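Local coordinates for protein endo-polygalacturonase (Pectobacterium carotovorum subsp. carotovorum, PDB 1BHE) that hydrolyses the alpha-1,4-linked galacturonic acid chains of pectin, helping a soft-rot bacterium macerate plant tissue, at residues Gln155-Lys160 / Val178-Asp183; Pro206-Asn211 / Lys229-Arg234; Arg234-Asn239 / Gly261-Thr266; Ser257-Val262 / Gly289-Val294; Ile281-Ser286 / Pro323-Ile328. One frame throughout, in Å; residues are numbered along the deposited sequence.

Interaction 1 of 5, residues Gln155-Lys160 / Val178-Asp183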
# COMPACT_ATOMS: atom_id res chain seq x y z
N GLN A 155 -2.99 -5.26 -8.06
CA GLN A 155 -1.58 -5.48 -8.37
C GLN A 155 -1.26 -4.85 -9.72
O GLN A 155 -1.86 -5.21 -10.73
CB GLN A 155 -1.30 -6.98 -8.39
CG GLN A 155 0.11 -7.35 -8.83
CD GLN A 155 1.15 -7.13 -7.76
OE1 GLN A 155 0.95 -7.40 -6.57
NE2 GLN A 155 2.32 -6.63 -8.19
N ILE A 156 -0.37 -3.88 -9.74
CA ILE A 156 -0.01 -3.16 -10.96
C ILE A 156 1.47 -3.35 -11.28
O ILE A 156 2.32 -3.02 -10.46
CB ILE A 156 -0.32 -1.66 -10.83
CG1 ILE A 156 -1.77 -1.42 -10.38
CG2 ILE A 156 -0.05 -0.95 -12.15
CD1 ILE A 156 -1.94 -0.14 -9.57
N ASN A 157 1.77 -3.92 -12.45
CA ASN A 157 3.15 -4.23 -12.82
C ASN A 157 3.59 -3.57 -14.12
O ASN A 157 2.81 -3.50 -15.07
CB ASN A 157 3.30 -5.75 -13.03
CG ASN A 157 2.92 -6.61 -11.86
OD1 ASN A 157 3.02 -6.21 -10.71
ND2 ASN A 157 2.46 -7.83 -12.10
N LYS A 158 4.83 -3.11 -14.19
CA LYS A 158 5.40 -2.49 -15.37
C LYS A 158 4.48 -1.54 -16.11
O LYS A 158 4.43 -1.55 -17.35
CB LYS A 158 5.87 -3.63 -16.31
CG LYS A 158 6.96 -4.44 -15.60
CD LYS A 158 7.48 -5.54 -16.51
CE LYS A 158 8.57 -4.99 -17.41
NZ LYS A 158 9.66 -4.34 -16.64
N SER A 159 3.78 -0.67 -15.39
CA SER A 159 2.79 0.20 -16.01
C SER A 159 3.20 1.66 -15.93
O SER A 159 4.07 2.07 -15.15
CB SER A 159 1.44 -0.06 -15.34
OG SER A 159 0.95 -1.35 -15.68
N LYS A 160 2.55 2.45 -16.76
CA LYS A 160 2.76 3.87 -16.89
C LYS A 160 1.48 4.67 -16.64
O LYS A 160 0.45 4.36 -17.23
CB LYS A 160 3.20 4.17 -18.34
CG LYS A 160 3.86 5.53 -18.53
CD LYS A 160 5.33 5.36 -18.91
CE LYS A 160 5.49 4.78 -20.31
NZ LYS A 160 6.89 4.91 -20.82
N VAL A 178 -0.53 -2.36 -4.86
CA VAL A 178 0.90 -2.51 -5.13
C VAL A 178 1.19 -1.96 -6.53
O VAL A 178 0.50 -2.31 -7.48
CB VAL A 178 1.38 -3.97 -5.06
CG1 VAL A 178 2.82 -4.10 -5.54
CG2 VAL A 178 1.25 -4.55 -3.65
N PHE A 179 2.17 -1.08 -6.63
CA PHE A 179 2.59 -0.49 -7.90
C PHE A 179 4.06 -0.87 -8.11
O PHE A 179 4.94 -0.23 -7.51
CB PHE A 179 2.42 1.03 -7.89
CG PHE A 179 2.68 1.68 -9.22
CD1 PHE A 179 1.79 1.52 -10.28
CD2 PHE A 179 3.80 2.46 -9.42
CE1 PHE A 179 2.03 2.12 -11.51
CE2 PHE A 179 4.04 3.06 -10.64
CZ PHE A 179 3.16 2.89 -11.68
N SER A 180 4.31 -1.91 -8.89
CA SER A 180 5.64 -2.46 -9.05
C SER A 180 6.30 -2.23 -10.40
O SER A 180 5.71 -2.44 -11.45
CB SER A 180 5.62 -4.00 -8.89
OG SER A 180 5.17 -4.35 -7.60
N ASP A 181 7.59 -1.89 -10.36
CA ASP A 181 8.42 -1.69 -11.54
C ASP A 181 7.75 -0.82 -12.60
O ASP A 181 7.81 -1.11 -13.80
CB ASP A 181 8.82 -3.05 -12.13
CG ASP A 181 9.31 -4.02 -11.07
OD1 ASP A 181 10.34 -3.77 -10.41
OD2 ASP A 181 8.64 -5.05 -10.88
N GLY A 182 7.19 0.30 -12.16
CA GLY A 182 6.49 1.19 -13.07
C GLY A 182 6.90 2.65 -12.92
O GLY A 182 7.81 3.01 -12.16
N ASP A 183 6.17 3.49 -13.64
CA ASP A 183 6.43 4.93 -13.64
C ASP A 183 5.14 5.72 -13.79
O ASP A 183 4.53 5.70 -14.86
CB ASP A 183 7.38 5.21 -14.80
CG ASP A 183 7.82 6.65 -14.97
OD1 ASP A 183 7.19 7.59 -14.45
OD2 ASP A 183 8.84 6.84 -15.68
O HOH W 1 4.89 -7.05 -6.60
O HOH W 2 9.49 -1.65 -15.86
O HOH W 3 3.57 -0.70 -12.37
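Ile156 lies beside Phe179 in parallel register, and its backbone spends both polar atoms on the neighbouring strand: Ile156 N donates to Val178 O (2.9 Å), while Ile156 O accepts from Ser180 N (2.8 Å). These strands belong to successive turns of the right-handed parallel beta-helix. Lys158 N continues the pattern with Ser180 O. Lys158 and Asp181 both take left-handed backbone angles, so both chains turn the same corner after their strands, and pairing resumes where Asp183 N meets Ser159 O at 3.0 Å. Gly182 suits this corner, since Ser159 O approaches its CA to 3.3 Å.

Among the polar side chains, Gln155 bends at CG (chi2 77°). Its NE2 donates to Asn157 OD1 at 2.6 Å, in the carbonyl plane, and to a water that also bonds Ser180 OG; Arg152 takes OE1. Ser159 OG donates to Asn157 O and has Thr108 as a second partner.

The apolar contact is Ile156 CG2 coming obliquely to Phe179 CD1 at 3.6 Å. Separately, Val178 CG1 makes van der Waals contact with the Gln155 amide. Phe162 of strand 162-165 adjoins both Ile156 and Phe179, strand 103-106 pairs with Gln155 and Asn157, and Met207 of strand 204-207 packs on Val178 and Ser180.

Interaction 2 of 5, residues Pro206-Asn211 / Lys229-Arg234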
# COMPACT_ATOMS: atom_id res chain seq x y z
N PRO A 206 4.39 1.38 -3.33
CA PRO A 206 5.23 1.51 -4.52
C PRO A 206 6.45 0.62 -4.35
O PRO A 206 7.08 0.64 -3.28
CB PRO A 206 5.59 2.99 -4.57
CG PRO A 206 4.76 3.65 -3.53
CD PRO A 206 4.50 2.58 -2.48
N MET A 207 6.78 -0.21 -5.32
CA MET A 207 7.89 -1.15 -5.26
C MET A 207 8.80 -1.00 -6.48
O MET A 207 8.40 -1.33 -7.59
CB MET A 207 7.37 -2.60 -5.25
CG MET A 207 6.63 -3.00 -3.98
SD MET A 207 6.06 -4.71 -4.03
CE MET A 207 5.23 -4.79 -2.43
N SER A 208 10.00 -0.43 -6.29
CA SER A 208 10.93 -0.19 -7.39
C SER A 208 10.21 0.57 -8.51
O SER A 208 10.21 0.17 -9.68
CB SER A 208 11.55 -1.50 -7.89
OG SER A 208 12.65 -1.89 -7.07
N SER A 209 9.56 1.67 -8.14
CA SER A 209 8.78 2.45 -9.10
C SER A 209 9.09 3.93 -8.95
O SER A 209 9.57 4.35 -7.89
CB SER A 209 7.28 2.20 -8.87
OG SER A 209 6.92 0.89 -9.26
N LYS A 210 8.81 4.74 -9.97
CA LYS A 210 9.05 6.17 -9.86
C LYS A 210 7.77 6.95 -10.15
O LYS A 210 6.83 6.43 -10.74
CB LYS A 210 10.16 6.70 -10.75
CG LYS A 210 10.49 5.95 -12.01
CD LYS A 210 11.94 6.06 -12.44
CE LYS A 210 12.95 5.72 -11.36
NZ LYS A 210 13.73 4.47 -11.58
N ASN A 211 7.80 8.21 -9.75
CA ASN A 211 6.75 9.19 -9.98
C ASN A 211 5.39 8.77 -9.44
O ASN A 211 4.46 8.39 -10.14
CB ASN A 211 6.70 9.54 -11.48
CG ASN A 211 8.03 10.13 -11.93
OD1 ASN A 211 8.58 11.01 -11.26
ND2 ASN A 211 8.56 9.65 -13.04
N LYS A 229 9.17 0.88 -1.10
CA LYS A 229 10.22 -0.13 -1.18
C LYS A 229 11.02 -0.09 -2.47
O LYS A 229 10.54 0.33 -3.52
CB LYS A 229 9.64 -1.55 -1.05
CG LYS A 229 8.75 -1.81 0.16
CD LYS A 229 8.11 -3.18 0.14
CE LYS A 229 7.08 -3.31 1.25
NZ LYS A 229 7.71 -3.45 2.59
N ALA A 230 12.28 -0.53 -2.40
CA ALA A 230 13.16 -0.62 -3.56
C ALA A 230 13.99 -1.90 -3.43
O ALA A 230 14.55 -2.17 -2.37
CB ALA A 230 14.03 0.61 -3.71
N TYR A 231 14.02 -2.72 -4.47
CA TYR A 231 14.64 -4.03 -4.46
C TYR A 231 15.93 -4.17 -5.24
O TYR A 231 16.12 -3.58 -6.30
CB TYR A 231 13.63 -5.05 -5.05
CG TYR A 231 12.41 -5.24 -4.18
CD1 TYR A 231 11.35 -4.35 -4.23
CD2 TYR A 231 12.34 -6.31 -3.30
CE1 TYR A 231 10.24 -4.52 -3.42
CE2 TYR A 231 11.23 -6.49 -2.49
CZ TYR A 231 10.19 -5.60 -2.56
OH TYR A 231 9.09 -5.79 -1.75
N LYS A 232 16.82 -5.03 -4.73
CA LYS A 232 18.09 -5.29 -5.40
C LYS A 232 17.86 -5.90 -6.77
O LYS A 232 17.03 -6.80 -6.92
CB LYS A 232 18.97 -6.23 -4.56
CG LYS A 232 20.45 -6.13 -4.92
CD LYS A 232 21.30 -7.05 -4.04
CE LYS A 232 21.44 -8.43 -4.68
NZ LYS A 232 22.78 -9.03 -4.39
N GLY A 233 18.53 -5.39 -7.80
CA GLY A 233 18.40 -5.92 -9.15
C GLY A 233 17.20 -5.36 -9.91
O GLY A 233 16.90 -5.83 -11.00
N ARG A 234 16.49 -4.41 -9.32
CA ARG A 234 15.32 -3.79 -9.93
C ARG A 234 15.51 -2.28 -9.88
O ARG A 234 16.50 -1.79 -9.32
CB ARG A 234 14.02 -4.22 -9.27
CG ARG A 234 13.54 -5.61 -9.67
CD ARG A 234 12.64 -6.22 -8.60
NE ARG A 234 11.36 -5.52 -8.51
CZ ARG A 234 10.41 -5.83 -7.63
NH1 ARG A 234 10.57 -6.83 -6.77
NH2 ARG A 234 9.27 -5.14 -7.59
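Ser208 takes over a backbone role with its side chain: Tyr231 N donates to Ser208 OG at 3.1 Å, in an almost straight bond (177°), just where the strand pairing gives out. The first torsion of Ser208 (chi1 -82°) holds OG beside its own backbone N, anti to the carbonyl carbon, and the oxygen also bonds Ala235 O. A small hydroxyl suits this place, because Arg234 CB closes in to 3.5 Å from the same OG.

Before this point the contact is ordinary parallel pairing, with Lys229 N bound to Pro206 O at 3.0 Å and Ser208 N to Lys229 O at 2.9 Å. It joins two successive turns of the right-handed parallel beta-helix of family 28 glycosyl hydrolases, at the end of the strands where loops leave the coil. One such loop makes a type II turn from Tyr231 to Arg234, with Gly233 supplying the positive phi.

That turn folds Arg234 back onto Tyr231 in a cation-pi contact, NH1 3.5 Å above the ring plane toward its rim; Arg234 NE forms a salt bridge with Asp181. Met207 runs extended past the ring, its CB 3.9 Å from Tyr231 CE1 and its SD 5.3 Å from the ring centroid, an oblique Met-aromatic contact. Lys229 lies beside Met207, pointing the same way, and its NZ is held by Glu258 and Gly256 O.

Interaction 3 of 5, residues Arg234-Asn239 / Gly261-Thr266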
# COMPACT_ATOMS: atom_id res chain seq x y z
N ARG A 234 16.49 -4.41 -9.32
CA ARG A 234 15.32 -3.79 -9.93
C ARG A 234 15.51 -2.28 -9.88
O ARG A 234 16.50 -1.79 -9.32
CB ARG A 234 14.02 -4.22 -9.27
CG ARG A 234 13.54 -5.61 -9.67
CD ARG A 234 12.64 -6.22 -8.60
NE ARG A 234 11.36 -5.52 -8.51
CZ ARG A 234 10.41 -5.83 -7.63
NH1 ARG A 234 10.57 -6.83 -6.77
NH2 ARG A 234 9.27 -5.14 -7.59
N ALA A 235 14.57 -1.54 -10.48
CA ALA A 235 14.68 -0.09 -10.53
C ALA A 235 14.73 0.59 -9.18
O ALA A 235 14.20 0.12 -8.17
CB ALA A 235 13.52 0.49 -11.33
N GLU A 236 15.32 1.80 -9.19
CA GLU A 236 15.29 2.63 -8.00
C GLU A 236 13.87 3.18 -7.81
O GLU A 236 13.14 3.33 -8.79
CB GLU A 236 16.27 3.80 -8.10
CG GLU A 236 17.72 3.33 -8.03
CD GLU A 236 18.73 4.35 -8.48
OE1 GLU A 236 18.34 5.47 -8.88
OE2 GLU A 236 19.94 4.02 -8.45
N THR A 237 13.52 3.44 -6.57
CA THR A 237 12.23 4.06 -6.27
C THR A 237 12.51 5.54 -6.06
O THR A 237 13.24 5.89 -5.13
CB THR A 237 11.59 3.45 -5.00
OG1 THR A 237 11.18 2.11 -5.32
CG2 THR A 237 10.41 4.27 -4.53
N ARG A 238 12.01 6.39 -6.95
CA ARG A 238 12.26 7.81 -6.88
C ARG A 238 11.03 8.68 -7.14
O ARG A 238 10.13 8.33 -7.90
CB ARG A 238 13.25 8.25 -7.99
CG ARG A 238 14.60 7.58 -7.98
CD ARG A 238 15.50 8.14 -9.09
NE ARG A 238 16.88 7.84 -8.74
CZ ARG A 238 17.76 8.64 -8.18
NH1 ARG A 238 17.49 9.90 -7.86
NH2 ARG A 238 18.96 8.12 -7.95
N ASN A 239 11.09 9.91 -6.62
CA ASN A 239 10.10 10.94 -6.86
C ASN A 239 8.70 10.57 -6.38
O ASN A 239 7.85 10.13 -7.16
CB ASN A 239 10.07 11.26 -8.38
CG ASN A 239 11.44 11.55 -8.97
OD1 ASN A 239 12.34 12.02 -8.26
ND2 ASN A 239 11.63 11.26 -10.25
N GLY A 261 17.72 1.76 -2.68
CA GLY A 261 17.64 2.92 -3.55
C GLY A 261 16.28 3.60 -3.53
O GLY A 261 15.51 3.47 -4.48
N VAL A 262 16.01 4.37 -2.49
CA VAL A 262 14.79 5.16 -2.34
C VAL A 262 15.20 6.63 -2.32
O VAL A 262 16.01 7.02 -1.48
CB VAL A 262 14.04 4.82 -1.04
CG1 VAL A 262 12.89 5.78 -0.79
CG2 VAL A 262 13.55 3.38 -1.09
N TYR A 263 14.73 7.41 -3.29
CA TYR A 263 15.13 8.80 -3.43
C TYR A 263 13.99 9.80 -3.62
O TYR A 263 13.00 9.52 -4.29
CB TYR A 263 16.00 8.97 -4.71
CG TYR A 263 17.22 8.08 -4.78
CD1 TYR A 263 17.13 6.79 -5.30
CD2 TYR A 263 18.45 8.52 -4.31
CE1 TYR A 263 18.24 5.96 -5.35
CE2 TYR A 263 19.57 7.70 -4.36
CZ TYR A 263 19.45 6.43 -4.88
OH TYR A 263 20.54 5.59 -4.93
N ASN A 264 14.18 11.00 -3.10
CA ASN A 264 13.29 12.13 -3.29
C ASN A 264 11.84 11.88 -2.93
O ASN A 264 10.92 11.92 -3.75
CB ASN A 264 13.42 12.60 -4.75
CG ASN A 264 12.74 13.91 -5.05
OD1 ASN A 264 12.58 14.78 -4.20
ND2 ASN A 264 12.29 14.08 -6.30
N VAL A 265 11.62 11.66 -1.64
CA VAL A 265 10.31 11.40 -1.07
C VAL A 265 9.84 12.62 -0.28
O VAL A 265 10.54 13.05 0.65
CB VAL A 265 10.33 10.17 -0.15
CG1 VAL A 265 8.95 9.89 0.42
CG2 VAL A 265 10.84 8.95 -0.91
N THR A 266 8.71 13.18 -0.66
CA THR A 266 8.15 14.37 -0.04
C THR A 266 6.81 14.08 0.63
O THR A 266 5.83 13.73 -0.03
CB THR A 266 7.95 15.49 -1.08
OG1 THR A 266 9.21 15.83 -1.69
CG2 THR A 266 7.37 16.75 -0.45
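Arg238 lies flat on Tyr263, guanidinium and ring centres 3.7 Å apart and planes only 6° from parallel, a stacked cation-pi pair that forms the tight part of this contact. Arg238 NH2 sits 3.3 Å above the ring plane, over its centre, and Arg238 CZ comes near Tyr263 CG and CD1. Glu236 OE1 fixes the rotation of the guanidinium by accepting, in its plane, from Arg238 NE (2.8 Å) and NH2 (2.9 Å), a salt bridge held side-on to one oxygen. Glu236 CD also touches Tyr263 CE1, so acid, base and ring share the partly exposed side.

On the buried face the two segments touch each other only lightly, Thr237 CB and Val262 CG2 4.4 Å apart, with Ala230 and Ile228 packed against that side. Between the strands, which belong to successive turns of the parallel beta-helix, Thr237 O receives Tyr263 N at 2.8 Å. Gly261 has backbone angles at which a CB would jam against the preceding carbonyl O; it would also press on Glu236 CG.

Farther along, Asn239 and Asn264 both take left-handed backbone angles. Asn264 ND2 donates to Asn239 OD1 at 2.8 Å, with the amide planes 80° apart. Asn239 ND2 in turn reaches Asn211 OD1, extending this amide chain across three turns, and Asn264 OD1 is taken by Arg295.

Interaction 4 of 5, residues Ser257-Val262 / Gly289-Val294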
# COMPACT_ATOMS: atom_id res chain seq x y z
N SER A 257 10.89 -2.53 4.44
CA SER A 257 12.27 -2.79 4.80
C SER A 257 13.25 -2.90 3.65
O SER A 257 14.47 -2.77 3.81
CB SER A 257 12.30 -4.10 5.63
OG SER A 257 11.69 -3.83 6.89
N GLU A 258 12.73 -3.12 2.44
CA GLU A 258 13.60 -3.17 1.26
C GLU A 258 13.96 -1.73 0.93
O GLU A 258 13.09 -0.95 0.52
CB GLU A 258 12.92 -3.94 0.14
CG GLU A 258 12.58 -5.37 0.55
CD GLU A 258 11.22 -5.50 1.22
OE1 GLU A 258 10.54 -4.50 1.51
OE2 GLU A 258 10.78 -6.64 1.46
N THR A 259 15.22 -1.35 1.18
CA THR A 259 15.64 0.03 0.94
C THR A 259 16.78 0.10 -0.05
O THR A 259 17.70 0.91 0.13
CB THR A 259 16.05 0.76 2.24
OG1 THR A 259 17.08 0.03 2.92
CG2 THR A 259 14.86 0.94 3.18
N MET A 260 16.72 -0.65 -1.15
CA MET A 260 17.78 -0.63 -2.15
C MET A 260 17.64 0.52 -3.14
O MET A 260 17.48 0.29 -4.34
CB MET A 260 17.82 -1.97 -2.88
CG MET A 260 18.08 -3.15 -1.95
SD MET A 260 19.60 -2.91 -1.01
CE MET A 260 20.80 -2.86 -2.34
N GLY A 261 17.72 1.76 -2.68
CA GLY A 261 17.64 2.92 -3.55
C GLY A 261 16.28 3.60 -3.53
O GLY A 261 15.51 3.47 -4.48
N VAL A 262 16.01 4.37 -2.49
CA VAL A 262 14.79 5.16 -2.34
C VAL A 262 15.20 6.63 -2.32
O VAL A 262 16.01 7.02 -1.48
CB VAL A 262 14.04 4.82 -1.04
CG1 VAL A 262 12.89 5.78 -0.79
CG2 VAL A 262 13.55 3.38 -1.09
N GLY A 289 19.89 -0.41 1.92
CA GLY A 289 20.65 0.25 0.85
C GLY A 289 20.60 1.76 1.03
O GLY A 289 20.41 2.25 2.14
N VAL A 290 20.63 2.48 -0.09
CA VAL A 290 20.56 3.92 -0.07
C VAL A 290 19.15 4.46 0.06
O VAL A 290 18.23 4.11 -0.69
CB VAL A 290 21.18 4.53 -1.36
CG1 VAL A 290 21.03 6.04 -1.40
CG2 VAL A 290 22.64 4.14 -1.49
N VAL A 291 18.98 5.38 0.99
CA VAL A 291 17.77 6.16 1.20
C VAL A 291 18.26 7.62 1.21
O VAL A 291 19.02 7.99 2.11
CB VAL A 291 17.00 5.85 2.48
CG1 VAL A 291 15.90 6.88 2.72
CG2 VAL A 291 16.39 4.45 2.46
N ASN A 292 17.88 8.41 0.21
CA ASN A 292 18.38 9.77 0.15
C ASN A 292 17.34 10.80 -0.26
O ASN A 292 16.65 10.60 -1.26
CB ASN A 292 19.57 9.81 -0.83
CG ASN A 292 20.06 11.24 -1.02
OD1 ASN A 292 20.75 11.77 -0.15
ND2 ASN A 292 19.69 11.87 -2.12
N GLY A 293 17.28 11.90 0.48
CA GLY A 293 16.38 12.99 0.18
C GLY A 293 14.94 12.70 0.56
O GLY A 293 14.06 12.49 -0.28
N VAL A 294 14.70 12.63 1.86
CA VAL A 294 13.38 12.38 2.42
C VAL A 294 13.01 13.59 3.28
O VAL A 294 13.81 13.95 4.15
CB VAL A 294 13.29 11.10 3.26
CG1 VAL A 294 11.87 10.89 3.78
CG2 VAL A 294 13.73 9.88 2.46
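Thr259 meets Gly289 and Val291, and no ring or charged plane of the two segments meets across this contact; the flat groups that meet are peptide units, joined at their edges by N-H...O bonds. The carbonyl of Val290 takes two N-H groups: Val262 N at 2.9 Å from Val290 O, tilted 17° from the carbonyl plane, and Gly261 N in a weak bond at 3.1 Å. The carbonyl of Val262 accepts Asn292 N at 2.9 Å, and the same oxygen takes a CA-H contact from Val291. Trp325 supplies an aromatic group nearby, touching both Thr259 and Val291.

Thr259 uses its two branches differently. OG1 stands in the crowded position between backbone N and carbonyl carbon (chi1 56°), where it accepts Gly289 N at 3.0 Å; Ser283 OG is a further partner. CB and CG2 turn to Val291 CG2, the nearer pair being Thr259 CB and Val291 CG2 at 3.7 Å. Threonine thus serves the polar and the apolar side at once.

Gly289 fits its place because a CB here would run into Thr259 O and Met260 SD, whose sulfur already lies 3.8 Å from Gly289 CA. Gly261 allows the positive phi that follows the inverse gamma turn centred on Met260.

Val262 and Val291, paired in register, face the same buried side, with aliphatic residues repeated at equivalent places in adjacent turns, as in the stacked interior of a right-handed parallel beta-helix.

Interaction 5 of 5, residues Ile281-Ser286 / Pro323-Ile328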
# COMPACT_ATOMS: atom_id res chain seq x y z
N ILE A 281 11.39 4.78 8.78
CA ILE A 281 12.39 4.31 7.85
C ILE A 281 12.99 3.07 8.52
O ILE A 281 13.59 3.18 9.60
CB ILE A 281 13.50 5.30 7.46
CG1 ILE A 281 12.93 6.62 6.96
CG2 ILE A 281 14.37 4.65 6.38
CD1 ILE A 281 13.93 7.69 6.60
N LYS A 282 12.77 1.90 7.93
CA LYS A 282 13.22 0.66 8.54
C LYS A 282 13.90 -0.29 7.57
O LYS A 282 13.58 -0.32 6.38
CB LYS A 282 12.01 -0.05 9.17
CG LYS A 282 10.93 -0.40 8.16
CD LYS A 282 9.83 -1.23 8.79
CE LYS A 282 9.26 -2.24 7.81
NZ LYS A 282 7.93 -1.80 7.29
N SER A 283 14.82 -1.09 8.10
CA SER A 283 15.51 -2.08 7.30
C SER A 283 16.23 -3.10 8.19
O SER A 283 16.08 -3.11 9.41
CB SER A 283 16.50 -1.41 6.34
OG SER A 283 16.68 -2.21 5.19
N ASP A 284 17.00 -3.97 7.57
CA ASP A 284 17.79 -4.97 8.28
C ASP A 284 19.03 -5.26 7.45
O ASP A 284 19.17 -4.68 6.36
CB ASP A 284 16.98 -6.23 8.55
CG ASP A 284 16.34 -6.81 7.30
OD1 ASP A 284 17.09 -7.34 6.46
OD2 ASP A 284 15.10 -6.73 7.15
N LYS A 285 19.85 -6.21 7.86
CA LYS A 285 21.06 -6.55 7.13
C LYS A 285 20.81 -7.23 5.78
O LYS A 285 21.74 -7.26 4.97
CB LYS A 285 21.97 -7.45 7.98
CG LYS A 285 22.85 -6.70 8.96
CD LYS A 285 23.90 -7.63 9.56
CE LYS A 285 23.69 -7.80 11.05
NZ LYS A 285 24.99 -7.86 11.79
N SER A 286 19.63 -7.76 5.52
CA SER A 286 19.34 -8.43 4.27
C SER A 286 18.84 -7.52 3.16
O SER A 286 18.89 -7.94 1.99
CB SER A 286 18.29 -9.53 4.50
OG SER A 286 16.99 -8.96 4.56
N PRO A 323 23.10 0.17 5.40
CA PRO A 323 22.25 1.31 5.11
C PRO A 323 23.05 2.58 4.87
O PRO A 323 23.93 2.92 5.66
CB PRO A 323 21.40 1.45 6.37
CG PRO A 323 22.29 0.94 7.46
CD PRO A 323 23.09 -0.17 6.84
N ASP A 324 22.72 3.29 3.80
CA ASP A 324 23.37 4.56 3.47
C ASP A 324 22.25 5.59 3.35
O ASP A 324 21.70 5.84 2.28
CB ASP A 324 24.21 4.51 2.20
CG ASP A 324 24.88 5.83 1.89
OD1 ASP A 324 24.87 6.75 2.73
OD2 ASP A 324 25.43 5.97 0.77
N TRP A 325 21.79 6.03 4.51
CA TRP A 325 20.64 6.92 4.62
C TRP A 325 21.09 8.34 4.92
O TRP A 325 21.80 8.58 5.90
CB TRP A 325 19.68 6.37 5.68
CG TRP A 325 19.18 4.97 5.47
CD1 TRP A 325 19.31 4.17 4.37
CD2 TRP A 325 18.40 4.20 6.40
NE1 TRP A 325 18.70 2.96 4.55
CE2 TRP A 325 18.12 2.95 5.79
CE3 TRP A 325 17.90 4.43 7.68
CZ2 TRP A 325 17.39 1.95 6.42
CZ3 TRP A 325 17.17 3.44 8.30
CH2 TRP A 325 16.92 2.21 7.68
N SER A 326 20.70 9.29 4.06
CA SER A 326 21.10 10.68 4.27
C SER A 326 20.07 11.67 3.75
O SER A 326 19.10 11.31 3.08
CB SER A 326 22.47 10.93 3.62
OG SER A 326 22.44 10.72 2.22
N ASP A 327 20.28 12.94 4.07
CA ASP A 327 19.39 14.03 3.69
C ASP A 327 17.95 13.70 4.08
O ASP A 327 17.03 13.59 3.27
CB ASP A 327 19.52 14.39 2.22
CG ASP A 327 18.71 15.61 1.81
OD1 ASP A 327 18.30 16.41 2.68
OD2 ASP A 327 18.46 15.77 0.59
N ILE A 328 17.76 13.51 5.38
CA ILE A 328 16.47 13.18 5.98
C ILE A 328 16.04 14.33 6.88
O ILE A 328 16.74 14.68 7.84
CB ILE A 328 16.55 11.86 6.76
CG1 ILE A 328 16.98 10.71 5.85
CG2 ILE A 328 15.22 11.52 7.42
CD1 ILE A 328 17.50 9.49 6.57
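Trp325 and Ile281 bury most of the surface in this contact, with Ser283 adding a smaller share, and no hydrogen bond crosses it. The two methyl-bearing branches of Ile281 go separate ways. CG2, anti to the backbone N, sits over one face of the Trp325 six-membered ring, 3.6 Å from its centroid and 13° off the ring normal, a CH-pi contact. CD1 points instead to Ile328, where it meets CD1 tip to tip at 4.0 Å. A beta-branched residue suits this place because it can cover an indole and reach a second apolar neighbour together.

Pro323 CB lies 3.5 Å above the opposite face of Trp325, toward its rim, so the indole is held between two aliphatic groups. At the ring edge, Ser283 CB approaches Trp325 CZ2 to 3.5 Å near the ring plane. Serine is small enough to fit there, while its OG turns to polar company in Ser257 O.

The nearest CA pair, Ser283 and Pro323, is 7.9 Å apart, so these chains pack through side chains across the interior of the beta-helix instead of pairing as neighbouring strands. Lys282 points away from segment 323-328, and its NZ forms a salt bridge with Asp224. Strand 277-282 pairs with 306-311 through Ile281, while Trp325 packs on Ile352 of strand 352-360 and Ile328 on Val354 of the same strand.

Overall arrangement
The five contacts follow one another along the axis of the beta-helix, from interaction 1 to interaction 5, whose centres are about 23 Å apart. Interactions 1 and 2 are tied by the Asp181-Arg234 salt bridge (OD1 to NE 2.8 Å). Interaction 3 shares Arg234 with interaction 2 and Gly261 and Val262 with interaction 4, its centre about 7 Å from each. Interactions 4 and 5, with centres about 6 Å apart, are joined by Val291 O and Ser326 N (2.9 Å). Active-site residues lie nearest interactions 2 and 5: the Lys229 side chain is about 9 Å from that of Asp223, the predicted proton donor, and the Lys282 side chain about 6 Å from that of His251, probably catalytic, and about 8 Å from that of Asp223.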